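PDB 5HAB: ribonuclease J from Methanolobus psychrophilus R15, which probably degrades RNA from its 5' end as a metal-dependent exoribonuclease that carries a beta-CASP domain on a metallo-beta-lactamase fold. Local coordinates for residues 351-356 and 371-376; 275-280 and 339-344; 250-255 and 262-267. The protein carries 1 engineered substitution. One frame throughout, in Å; residues are numbered along the deposited sequence.

Contact 1 of 3, residues 351-356 and 371-376; sequences AVLGRI and IIFSAN. With nucleotides of chain D.
Leu353, in the first turn of helix 352-357, meets Ile371 and Phe373 of strand 370-374 through a single methyl group. Chi1 of -173° aims CG at the strand, anti to the backbone N, and chi2 of 53° makes CD2 the extended branch that reaches it. CD2 lies 4.0 Å from CZ of Phe373 and 4.1 Å from CG2 of Ile371, and the leucine side chain slants across both. Residues two apart on a strand share a face, so the beta-branched isoleucine and the ring make one apolar surface; Leu390 of helix 381-396 packs on Leu353 and Phe373, and Met342 of strand 338-342 also touches Leu353. Away from this small patch the segments part, and polar residues at the edges find other partners. Arg355 NH2 makes a salt bridge with Asp324. Ala351 N, at the N-cap, is 3.3 Å from O2' of A4 of chain D, and Asn376 ND2 is 3.0 Å from OP3 of A1 of that chain. A small alanine and an amide suit positions so close to sugar and phosphate. No hydrogen bond joins the segments, which bury just 106 Å². Dispersion and the hydrophobic effect thus hold helix to strand, while Ala351 N and Asn376 ND2 approach the RNA.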
loop_
_atom_site.group_PDB
_atom_site.type_symbol
_atom_site.label_atom_id
_atom_site.label_comp_id
_atom_site.label_asym_id
_atom_site.label_seq_id
_atom_site.Cartn_x
_atom_site.Cartn_y
_atom_site.Cartn_z
ATOM N N ALA B 351 -28.882 7.236 -6.489
ATOM C CA ALA B 351 -28.442 8.406 -7.234
ATOM C C ALA B 351 -28.611 8.165 -8.734
ATOM O O ALA B 351 -28.738 7.021 -9.169
ATOM C CB ALA B 351 -26.995 8.739 -6.907
ATOM N N VAL B 352 -28.607 9.237 -9.522
ATOM C CA VAL B 352 -28.882 9.132 -10.951
ATOM C C VAL B 352 -27.903 8.207 -11.661
ATOM O O VAL B 352 -28.322 7.332 -12.414
ATOM C CB VAL B 352 -28.873 10.515 -11.634
ATOM C CG1 VAL B 352 -29.154 10.348 -13.109
ATOM C CG2 VAL B 352 -29.936 11.422 -11.034
ATOM N N LEU B 353 -26.611 8.368 -11.390
ATOM C CA LEU B 353 -25.589 7.591 -12.090
ATOM C C LEU B 353 -25.699 6.112 -11.735
ATOM O O LEU B 353 -25.518 5.239 -12.590
ATOM C CB LEU B 353 -24.187 8.115 -11.767
ATOM C CG LEU B 353 -23.045 7.490 -12.576
ATOM C CD1 LEU B 353 -23.340 7.580 -14.068
ATOM C CD2 LEU B 353 -21.714 8.162 -12.252
ATOM N N GLY B 354 -26.002 5.835 -10.472
ATOM C CA GLY B 354 -26.195 4.469 -10.022
ATOM C C GLY B 354 -27.397 3.814 -10.677
ATOM O O GLY B 354 -27.433 2.597 -10.860
ATOM N N ARG B 355 -28.386 4.626 -11.028
ATOM C CA ARG B 355 -29.597 4.114 -11.655
ATOM C C ARG B 355 -29.344 3.891 -13.142
ATOM O O ARG B 355 -29.840 2.927 -13.728
ATOM C CB ARG B 355 -30.771 5.073 -11.419
ATOM C CG ARG B 355 -31.545 4.763 -10.138
ATOM C CD ARG B 355 -32.429 5.923 -9.682
ATOM N NE ARG B 355 -33.077 6.605 -10.797
ATOM C CZ ARG B 355 -34.133 6.132 -11.449
ATOM N NH1 ARG B 355 -34.674 4.972 -11.092
ATOM N NH2 ARG B 355 -34.651 6.822 -12.457
ATOM N N ILE B 356 -28.558 4.779 -13.745
ATOM C CA ILE B 356 -28.131 4.605 -15.129
ATOM C C ILE B 356 -27.325 3.316 -15.264
ATOM O O ILE B 356 -27.491 2.562 -16.225
ATOM C CB ILE B 356 -27.303 5.804 -15.613
ATOM C CG1 ILE B 356 -28.172 7.055 -15.723
ATOM C CG2 ILE B 356 -26.634 5.495 -16.949
ATOM C CD1 ILE B 356 -27.437 8.231 -16.328
ATOM N N ILE B 371 -17.322 8.814 -18.743
ATOM C CA ILE B 371 -17.855 9.203 -17.441
ATOM C C ILE B 371 -16.764 9.835 -16.587
ATOM O O ILE B 371 -15.773 9.191 -16.241
ATOM C CB ILE B 371 -18.512 8.009 -16.743
ATOM C CG1 ILE B 371 -19.570 7.419 -17.677
ATOM C CG2 ILE B 371 -19.120 8.435 -15.414
ATOM C CD1 ILE B 371 -20.309 6.250 -17.123
ATOM N N ILE B 372 -16.959 11.108 -16.259
ATOM C CA ILE B 372 -15.964 11.887 -15.545
ATOM C C ILE B 372 -16.361 12.083 -14.086
ATOM O O ILE B 372 -17.306 12.814 -13.775
ATOM C CB ILE B 372 -15.744 13.250 -16.224
ATOM C CG1 ILE B 372 -15.222 13.065 -17.649
ATOM C CG2 ILE B 372 -14.790 14.106 -15.406
ATOM C CD1 ILE B 372 -16.280 13.248 -18.709
ATOM N N PHE B 373 -15.625 11.422 -13.198
ATOM C CA PHE B 373 -15.765 11.609 -11.765
ATOM C C PHE B 373 -14.894 12.774 -11.314
ATOM O O PHE B 373 -13.691 12.622 -11.123
ATOM C CB PHE B 373 -15.371 10.340 -11.009
ATOM C CG PHE B 373 -16.292 9.180 -11.243
ATOM C CD1 PHE B 373 -16.246 8.470 -12.432
ATOM C CD2 PHE B 373 -17.185 8.781 -10.264
ATOM C CE1 PHE B 373 -17.088 7.397 -12.647
ATOM C CE2 PHE B 373 -18.028 7.705 -10.471
ATOM C CZ PHE B 373 -17.980 7.012 -11.665
ATOM N N SER B 374 -15.500 13.945 -11.159
ATOM C CA SER B 374 -14.779 15.094 -10.633
ATOM C C SER B 374 -14.819 15.061 -9.107
ATOM O O SER B 374 -15.417 15.929 -8.468
ATOM C CB SER B 374 -15.373 16.389 -11.159
ATOM O OG SER B 374 -14.481 17.452 -10.920
ATOM N N ALA B 375 -14.188 14.034 -8.544
ATOM C CA ALA B 375 -14.210 13.766 -7.111
ATOM C C ALA B 375 -13.263 12.620 -6.775
ATOM O O ALA B 375 -12.871 11.843 -7.648
ATOM C CB ALA B 375 -15.621 13.433 -6.647
ATOM N N ASN B 376 -12.886 12.530 -5.506
ATOM C CA ASN B 376 -12.064 11.429 -5.031
ATOM C C ASN B 376 -12.934 10.344 -4.414
ATOM O O ASN B 376 -14.100 10.579 -4.099
ATOM C CB ASN B 376 -11.051 11.926 -3.997
ATOM C CG ASN B 376 -11.721 12.440 -2.727
ATOM O OD1 ASN B 376 -12.854 12.930 -2.760
ATOM N ND2 ASN B 376 -11.022 12.327 -1.601
ATOM O OP3 A D 1 -10.844 15.356 -1.527
ATOM P P A D 1 -10.975 16.097 -0.249
ATOM O OP1 A D 1 -11.807 17.305 -0.483
ATOM O OP2 A D 1 -9.619 16.257 0.333
ATOM O "O5'" A D 1 -11.742 15.145 0.761
ATOM C "C5'" A D 1 -12.958 14.498 0.399
ATOM C "C4'" A D 1 -13.701 14.034 1.627
ATOM O "O4'" A D 1 -13.004 12.883 2.182
ATOM C "C3'" A D 1 -13.782 15.069 2.746
ATOM O "O3'" A D 1 -15.035 14.988 3.421
ATOM C "C2'" A D 1 -12.648 14.665 3.683
ATOM O "O2'" A D 1 -12.841 15.041 5.030
ATOM C "C1'" A D 1 -12.615 13.145 3.519
ATOM N N9 A D 1 -11.269 12.591 3.710
ATOM C C8 A D 1 -10.095 13.144 3.249
ATOM N N7 A D 1 -9.019 12.464 3.561
ATOM C C5 A D 1 -9.514 11.386 4.285
ATOM C C6 A D 1 -8.872 10.296 4.899
ATOM N N6 A D 1 -7.547 10.107 4.877
ATOM N N1 A D 1 -9.650 9.394 5.542
ATOM C C2 A D 1 -10.977 9.587 5.563
ATOM N N3 A D 1 -11.697 10.571 5.022
ATOM C C4 A D 1 -10.898 11.452 4.390
ATOM P P A D 4 -25.188 14.399 -2.690
ATOM O OP1 A D 4 -24.689 14.597 -4.077
ATOM O OP2 A D 4 -25.835 15.529 -1.976
ATOM O "O5'" A D 4 -26.197 13.165 -2.679
ATOM C "C5'" A D 4 -26.537 12.493 -3.882
ATOM C "C4'" A D 4 -27.256 11.194 -3.619
ATOM O "O4'" A D 4 -26.984 10.726 -2.273
ATOM C "C3'" A D 4 -28.774 11.242 -3.690
ATOM O "O3'" A D 4 -29.249 11.223 -5.028
ATOM C "C2'" A D 4 -29.182 10.021 -2.869
ATOM O "O2'" A D 4 -29.077 8.831 -3.639
ATOM C "C1'" A D 4 -28.093 9.998 -1.788
ATOM N N9 A D 4 -28.537 10.586 -0.507
ATOM C C8 A D 4 -28.330 11.861 -0.036
ATOM N N7 A D 4 -28.845 12.079 1.153
ATOM C C5 A D 4 -29.430 10.866 1.492
ATOM C C6 A D 4 -30.141 10.439 2.630
ATOM N N6 A D 4 -30.398 11.219 3.683
ATOM N N1 A D 4 -30.589 9.162 2.651
ATOM C C2 A D 4 -30.335 8.377 1.596
ATOM N N3 A D 4 -29.679 8.663 0.474
ATOM C C4 A D 4 -29.247 9.938 0.481
#

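Contact 2 of 3, residues 275-280 and 339-344. With nucleotides of chain D.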
loop_
_atom_site.group_PDB
_atom_site.type_symbol
_atom_site.label_atom_id
_atom_site.label_comp_id
_atom_site.label_asym_id
_atom_site.label_seq_id
_atom_site.Cartn_x
_atom_site.Cartn_y
_atom_site.Cartn_z
ATOM N N ASN B 275 -20.056 25.006 -11.349
ATOM C CA ASN B 275 -19.973 26.226 -12.140
ATOM C C ASN B 275 -19.027 26.028 -13.319
ATOM O O ASN B 275 -19.412 26.223 -14.489
ATOM C CB ASN B 275 -19.503 27.395 -11.266
ATOM C CG ASN B 275 -19.682 28.742 -11.942
ATOM O OD1 ASN B 275 -20.732 29.022 -12.523
ATOM N ND2 ASN B 275 -18.658 29.586 -11.867
ATOM N N SER B 276 -17.792 25.637 -13.001
ATOM C CA SER B 276 -16.796 25.344 -14.023
ATOM C C SER B 276 -17.361 24.397 -15.072
ATOM O O SER B 276 -17.216 24.632 -16.274
ATOM C CB SER B 276 -15.535 24.744 -13.400
ATOM O OG SER B 276 -14.766 25.739 -12.748
ATOM N N ILE B 277 -18.037 23.347 -14.615
ATOM C CA ILE B 277 -18.575 22.351 -15.529
ATOM C C ILE B 277 -19.600 22.947 -16.491
ATOM O O ILE B 277 -19.536 22.678 -17.694
ATOM C CB ILE B 277 -19.186 21.172 -14.768
ATOM C CG1 ILE B 277 -18.124 20.496 -13.904
ATOM C CG2 ILE B 277 -19.772 20.161 -15.740
ATOM C CD1 ILE B 277 -18.673 19.448 -12.977
ATOM N N VAL B 278 -20.530 23.760 -15.994
ATOM C CA VAL B 278 -21.560 24.288 -16.893
ATOM C C VAL B 278 -20.942 25.288 -17.876
ATOM O O VAL B 278 -21.340 25.333 -19.050
ATOM C CB VAL B 278 -22.762 24.906 -16.121
ATOM C CG1 VAL B 278 -23.391 23.869 -15.194
ATOM C CG2 VAL B 278 -22.366 26.154 -15.356
ATOM N N GLN B 279 -19.951 26.057 -17.423
ATOM C CA GLN B 279 -19.224 26.931 -18.347
ATOM C C GLN B 279 -18.552 26.124 -19.469
ATOM O O GLN B 279 -18.604 26.504 -20.644
ATOM C CB GLN B 279 -18.182 27.771 -17.609
ATOM C CG GLN B 279 -18.779 28.818 -16.684
ATOM C CD GLN B 279 -17.718 29.638 -15.970
ATOM O OE1 GLN B 279 -16.580 29.193 -15.798
ATOM N NE2 GLN B 279 -18.084 30.847 -15.554
ATOM N N PHE B 280 -17.911 25.018 -19.102
ATOM C CA PHE B 280 -17.278 24.153 -20.092
ATOM C C PHE B 280 -18.301 23.577 -21.061
ATOM O O PHE B 280 -18.011 23.407 -22.244
ATOM C CB PHE B 280 -16.514 23.021 -19.410
ATOM C CG PHE B 280 -15.360 23.492 -18.588
ATOM C CD1 PHE B 280 -14.672 24.642 -18.940
ATOM C CD2 PHE B 280 -14.962 22.791 -17.462
ATOM C CE1 PHE B 280 -13.604 25.085 -18.183
ATOM C CE2 PHE B 280 -13.897 23.228 -16.701
ATOM C CZ PHE B 280 -13.219 24.376 -17.060
ATOM N N LEU B 339 -24.531 17.678 -21.861
ATOM C CA LEU B 339 -23.615 17.360 -20.778
ATOM C C LEU B 339 -24.385 17.175 -19.480
ATOM O O LEU B 339 -24.551 18.127 -18.716
ATOM C CB LEU B 339 -22.564 18.450 -20.596
ATOM C CG LEU B 339 -21.503 17.995 -19.590
ATOM C CD1 LEU B 339 -20.760 16.778 -20.134
ATOM C CD2 LEU B 339 -20.552 19.118 -19.197
ATOM N N PRO B 340 -24.879 15.955 -19.234
ATOM C CA PRO B 340 -25.530 15.654 -17.956
ATOM C C PRO B 340 -24.570 15.820 -16.779
ATOM O O PRO B 340 -23.541 15.134 -16.708
ATOM C CB PRO B 340 -25.958 14.188 -18.108
ATOM C CG PRO B 340 -25.998 13.945 -19.577
ATOM C CD PRO B 340 -24.916 14.809 -20.158
ATOM N N VAL B 341 -24.909 16.731 -15.872
ATOM C CA VAL B 341 -24.154 16.928 -14.643
ATOM C C VAL B 341 -24.975 16.360 -13.496
ATOM O O VAL B 341 -25.956 16.967 -13.071
ATOM C CB VAL B 341 -23.842 18.410 -14.407
ATOM C CG1 VAL B 341 -22.907 18.578 -13.219
ATOM C CG2 VAL B 341 -23.263 19.037 -15.657
ATOM N N MET B 342 -24.571 15.203 -12.988
ATOM C CA MET B 342 -25.451 14.433 -12.123
ATOM C C MET B 342 -24.762 13.978 -10.838
ATOM O O MET B 342 -23.540 14.045 -10.715
ATOM C CB MET B 342 -25.990 13.228 -12.890
ATOM C CG MET B 342 -24.962 12.144 -13.137
ATOM S SD MET B 342 -25.698 10.740 -13.985
ATOM C CE MET B 342 -26.430 11.580 -15.391
ATOM N N THR B 343 -25.563 13.547 -9.870
ATOM C CA THR B 343 -25.045 13.082 -8.589
ATOM C C THR B 343 -24.736 11.592 -8.640
ATOM O O THR B 343 -25.204 10.888 -9.534
ATOM C CB THR B 343 -26.026 13.375 -7.447
ATOM O OG1 THR B 343 -27.266 12.704 -7.692
ATOM C CG2 THR B 343 -26.278 14.869 -7.357
ATOM N N GLY B 344 -23.944 11.118 -7.681
ATOM C CA GLY B 344 -23.670 9.696 -7.561
ATOM C C GLY B 344 -22.222 9.264 -7.713
ATOM O O GLY B 344 -21.944 8.103 -8.019
ATOM P P A D 4 -25.188 14.399 -2.690
ATOM O OP1 A D 4 -24.689 14.597 -4.077
ATOM O OP2 A D 4 -25.835 15.529 -1.976
ATOM O "O5'" A D 4 -26.197 13.165 -2.679
ATOM C "C5'" A D 4 -26.537 12.493 -3.882
ATOM C "C4'" A D 4 -27.256 11.194 -3.619
ATOM O "O4'" A D 4 -26.984 10.726 -2.273
ATOM C "C3'" A D 4 -28.774 11.242 -3.690
ATOM O "O3'" A D 4 -29.249 11.223 -5.028
ATOM C "C2'" A D 4 -29.182 10.021 -2.869
ATOM O "O2'" A D 4 -29.077 8.831 -3.639
ATOM C "C1'" A D 4 -28.093 9.998 -1.788
ATOM N N9 A D 4 -28.537 10.586 -0.507
ATOM C C8 A D 4 -28.330 11.861 -0.036
ATOM N N7 A D 4 -28.845 12.079 1.153
ATOM C C5 A D 4 -29.430 10.866 1.492
ATOM C C6 A D 4 -30.141 10.439 2.630
ATOM N N6 A D 4 -30.398 11.219 3.683
ATOM N N1 A D 4 -30.589 9.162 2.651
ATOM C C2 A D 4 -30.335 8.377 1.596
ATOM N N3 A D 4 -29.679 8.663 0.474
ATOM C C4 A D 4 -29.247 9.938 0.481
ATOM P P A D 5 -30.167 12.417 -5.597
ATOM O OP1 A D 5 -30.171 12.315 -7.078
ATOM O OP2 A D 5 -29.753 13.691 -4.956
ATOM O "O5'" A D 5 -31.631 12.049 -5.092
ATOM C "C5'" A D 5 -32.457 11.154 -5.832
ATOM C "C4'" A D 5 -33.073 10.109 -4.936
ATOM O "O4'" A D 5 -32.556 10.291 -3.591
ATOM C "C3'" A D 5 -34.591 10.173 -4.818
ATOM O "O3'" A D 5 -35.105 8.863 -4.578
ATOM C "C2'" A D 5 -34.789 11.040 -3.580
ATOM O "O2'" A D 5 -36.028 10.860 -2.928
ATOM C "C1'" A D 5 -33.612 10.608 -2.703
ATOM N N9 A D 5 -33.130 11.664 -1.808
ATOM C C8 A D 5 -32.617 12.884 -2.177
ATOM N N7 A D 5 -32.268 13.642 -1.167
ATOM C C5 A D 5 -32.576 12.871 -0.055
ATOM C C6 A D 5 -32.442 13.111 1.324
ATOM N N6 A D 5 -31.944 14.242 1.830
ATOM N N1 A D 5 -32.844 12.138 2.171
ATOM C C2 A D 5 -33.345 11.006 1.659
ATOM N N3 A D 5 -33.519 10.662 0.384
ATOM C C4 A D 5 -33.115 11.651 -0.433
#
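Ile277 of helix 271-283 and Val341 of strand 338-342 mark the closest approach of the two backbones, their CA atoms 7.8 Å apart. That spacing is too wide for main-chain bonding, so the helix keeps its own bonds, such as Gln279 N to Asn275 O, and the strand pairs with its sheet neighbours. Leu339 and Val341, two residues apart in the extended chain, turn the same face to the helix, whereas Pro340 and Met342 turn the other way. Into this face Ile277 sends its branch methyl CG2, which lies anti to the backbone N because chi1 is -60°. CG2 lies 3.7 Å from CD2 of Leu339, the two side chains crossing at about a right angle. The same methyl is 3.7 Å from CG2 of Val341, here at an oblique approach. One beta-branched side chain thus touches two residues of the strand, and the apolar residues suit a buried layer in which no hydrogen bond crosses between the segments. Beyond the strand the chemistry changes: Thr343 OG1 makes a weak hydrogen bond of 3.0 Å to OP1 of A5 of chain D, its hydroxyl meeting that phosphate while CB and CG2 lie beside A4. Gly344 takes a positive phi of 118°, where a CB would be jammed against the carbonyl O of Thr343. Around the contact, Leu248 of helix 241-253 and Val264 of strand 262-266 also pack on Ile277. Strand 338-342 lies between strands 287-291 and 262-266 in the parallel sheet, and on its other face Met342 is covered by helix 352-357.

Contact 3 of 3, residues 250-255 and 262-267. With nucleotides of chain D.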
loop_
_atom_site.group_PDB
_atom_site.type_symbol
_atom_site.label_atom_id
_atom_site.label_comp_id
_atom_site.label_asym_id
_atom_site.label_seq_id
_atom_site.Cartn_x
_atom_site.Cartn_y
_atom_site.Cartn_z
ATOM N N ASP B 250 -9.428 20.373 -19.569
ATOM C CA ASP B 250 -8.650 19.527 -20.469
ATOM C C ASP B 250 -9.361 18.203 -20.744
ATOM O O ASP B 250 -9.373 17.723 -21.876
ATOM C CB ASP B 250 -7.252 19.282 -19.889
ATOM C CG ASP B 250 -6.238 18.854 -20.943
ATOM O OD1 ASP B 250 -6.650 18.422 -22.043
ATOM O OD2 ASP B 250 -5.022 18.965 -20.672
ATOM N N VAL B 251 -9.952 17.614 -19.710
ATOM C CA VAL B 251 -10.643 16.339 -19.875
ATOM C C VAL B 251 -11.888 16.507 -20.750
ATOM O O VAL B 251 -12.236 15.616 -21.530
ATOM C CB VAL B 251 -11.011 15.724 -18.507
ATOM C CG1 VAL B 251 -11.946 14.533 -18.680
ATOM C CG2 VAL B 251 -9.753 15.312 -17.758
ATOM N N LEU B 252 -12.554 17.652 -20.633
ATOM C CA LEU B 252 -13.832 17.833 -21.317
ATOM C C LEU B 252 -13.665 18.296 -22.765
ATOM O O LEU B 252 -14.426 17.887 -23.643
ATOM C CB LEU B 252 -14.716 18.817 -20.545
ATOM C CG LEU B 252 -15.406 18.212 -19.319
ATOM C CD1 LEU B 252 -16.019 19.290 -18.440
ATOM C CD2 LEU B 252 -16.464 17.215 -19.757
ATOM N N LEU B 253 -12.666 19.136 -23.015
ATOM C CA LEU B 253 -12.453 19.686 -24.351
ATOM C C LEU B 253 -11.365 18.940 -25.130
ATOM O O LEU B 253 -11.472 18.771 -26.345
ATOM C CB LEU B 253 -12.088 21.170 -24.256
ATOM C CG LEU B 253 -13.125 22.094 -23.616
ATOM C CD1 LEU B 253 -12.534 23.469 -23.355
ATOM C CD2 LEU B 253 -14.358 22.199 -24.489
ATOM N N GLY B 254 -10.330 18.489 -24.429
ATOM C CA GLY B 254 -9.206 17.822 -25.063
ATOM C C GLY B 254 -9.466 16.383 -25.469
ATOM O O GLY B 254 -9.033 15.448 -24.794
ATOM N N THR B 255 -10.186 16.205 -26.572
ATOM C CA THR B 255 -10.575 14.875 -27.021
ATOM C C THR B 255 -10.778 14.843 -28.541
ATOM O O THR B 255 -11.409 15.734 -29.112
ATOM C CB THR B 255 -11.859 14.399 -26.297
ATOM O OG1 THR B 255 -12.299 13.151 -26.848
ATOM C CG2 THR B 255 -12.972 15.438 -26.412
ATOM N N MET B 262 -20.906 12.363 -22.981
ATOM C CA MET B 262 -20.161 12.451 -21.738
ATOM C C MET B 262 -21.064 12.768 -20.547
ATOM O O MET B 262 -21.928 13.640 -20.622
ATOM C CB MET B 262 -19.066 13.514 -21.865
ATOM C CG MET B 262 -18.105 13.273 -23.024
ATOM S SD MET B 262 -16.923 14.614 -23.256
ATOM C CE MET B 262 -18.027 15.976 -23.596
ATOM N N ILE B 263 -20.848 12.049 -19.450
ATOM C CA ILE B 263 -21.557 12.289 -18.199
ATOM C C ILE B 263 -20.561 12.800 -17.172
ATOM O O ILE B 263 -19.498 12.209 -17.007
ATOM C CB ILE B 263 -22.247 11.013 -17.687
ATOM C CG1 ILE B 263 -23.378 10.593 -18.622
ATOM C CG2 ILE B 263 -22.762 11.217 -16.267
ATOM C CD1 ILE B 263 -24.029 9.292 -18.223
ATOM N N VAL B 264 -20.888 13.886 -16.478
ATOM C CA VAL B 264 -20.024 14.354 -15.396
ATOM C C VAL B 264 -20.725 14.172 -14.052
ATOM O O VAL B 264 -21.918 14.439 -13.927
ATOM C CB VAL B 264 -19.608 15.819 -15.600
ATOM C CG1 VAL B 264 -18.567 16.226 -14.563
ATOM C CG2 VAL B 264 -19.075 16.027 -17.006
ATOM N N THR B 265 -19.982 13.714 -13.049
ATOM C CA THR B 265 -20.530 13.592 -11.702
ATOM C C THR B 265 -19.590 14.211 -10.666
ATOM O O THR B 265 -18.368 14.092 -10.766
ATOM C CB THR B 265 -20.812 12.125 -11.335
ATOM O OG1 THR B 265 -21.344 12.056 -10.004
ATOM C CG2 THR B 265 -19.540 11.286 -11.422
ATOM N N THR B 266 -20.173 14.880 -9.676
ATOM C CA THR B 266 -19.397 15.569 -8.651
ATOM C C THR B 266 -20.252 15.878 -7.420
ATOM O O THR B 266 -21.439 15.543 -7.374
ATOM C CB THR B 266 -18.799 16.885 -9.194
ATOM O OG1 THR B 266 -17.982 17.499 -8.190
ATOM C CG2 THR B 266 -19.904 17.847 -9.594
ATOM N N PHE B 267 -19.632 16.500 -6.420
ATOM C CA PHE B 267 -20.334 16.912 -5.210
ATOM C C PHE B 267 -21.366 17.977 -5.549
ATOM O O PHE B 267 -21.018 19.021 -6.098
ATOM C CB PHE B 267 -19.356 17.464 -4.168
ATOM C CG PHE B 267 -18.191 16.562 -3.877
ATOM C CD1 PHE B 267 -18.337 15.471 -3.041
ATOM C CD2 PHE B 267 -16.948 16.809 -4.436
ATOM C CE1 PHE B 267 -17.266 14.641 -2.762
ATOM C CE2 PHE B 267 -15.872 15.981 -4.165
ATOM C CZ PHE B 267 -16.033 14.894 -3.327
ATOM P P A D 2 -15.920 16.320 3.587
ATOM O OP1 A D 2 -14.983 17.439 3.872
ATOM O OP2 A D 2 -17.026 16.019 4.530
ATOM O "O5'" A D 2 -16.533 16.574 2.136
ATOM C "C5'" A D 2 -17.939 16.568 1.929
ATOM C "C4'" A D 2 -18.351 15.563 0.882
ATOM O "O4'" A D 2 -17.501 14.390 0.959
ATOM C "C3'" A D 2 -19.767 15.017 1.017
ATOM O "O3'" A D 2 -20.741 15.876 0.448
ATOM C "C2'" A D 2 -19.680 13.655 0.339
ATOM O "O2'" A D 2 -19.796 13.781 -1.070
ATOM C "C1'" A D 2 -18.250 13.227 0.678
ATOM N N9 A D 2 -18.178 12.329 1.847
ATOM C C8 A D 2 -17.524 12.563 3.033
ATOM N N7 A D 2 -17.603 11.576 3.891
ATOM C C5 A D 2 -18.349 10.617 3.221
ATOM C C6 A D 2 -18.783 9.333 3.595
ATOM N N6 A D 2 -18.515 8.779 4.783
ATOM N N1 A D 2 -19.511 8.634 2.695
ATOM C C2 A D 2 -19.778 9.196 1.506
ATOM N N3 A D 2 -19.424 10.392 1.039
ATOM C C4 A D 2 -18.699 11.060 1.955
#
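Leu252 reaches Met262 and Val264 by its torsions rather than by facing them directly. With CG anti to its carbonyl carbon (chi1 -78°), chi2 of 168° extends CD1, so the other branch, CD2, bends down to strand 262-266. Met262 answers by bending at chi3 (-61°), which brings its CE to 4.3 Å from CD2 of Leu252 and 4.1 Å from O of Leu252. CD2 also lies 4.0 Å from CG2 of Val264, the two side chains slanting across each other. A flexible methionine fits under the helix end, and a compact valine suits the buried sheet. Here helix 241-253 packs on the parallel sheet of the beta-CASP domain, at its first strand in chain order, which lies between strands 338-342 and 370-374. Helix 271-283 then leads to strand 287-291, a beta-alpha-beta crossover that skips one position, later filled by strand 338-342. Gly254, first to leave the helix, centres an inverse gamma turn, where a CB would clash with Asp250 OD1. Asp250 forms a salt bridge with Lys237 of the second subunit, and Thr255 OG1 hydrogen-bonds Glu418 of that subunit. At the strand's other end the Phe267 ring turns its edge to the RNA, CD1 3.0 Å from O2' of A2 of chain D, in the ring plane.

From the N terminus, contact 3 comes first, closing the short connection between helix 241-253 and strand 262-266. The chain then enters helix 271-283, and contact 2 closes a loop of 58 residues when strand 338-342 returns beside strand 262-266. Contact 1 follows, bridging the 14 residues between segments 351-356 and 371-376. The three loops run in series and neither nest nor cross. In space they interleave through the parallel sheet: strand 262-266 lies between strands 338-342 and 370-374. Helices 241-253 and 271-283 cover one face and helix 352-357 the other, so the contacts tie together the layers of an alpha/beta/alpha sandwich.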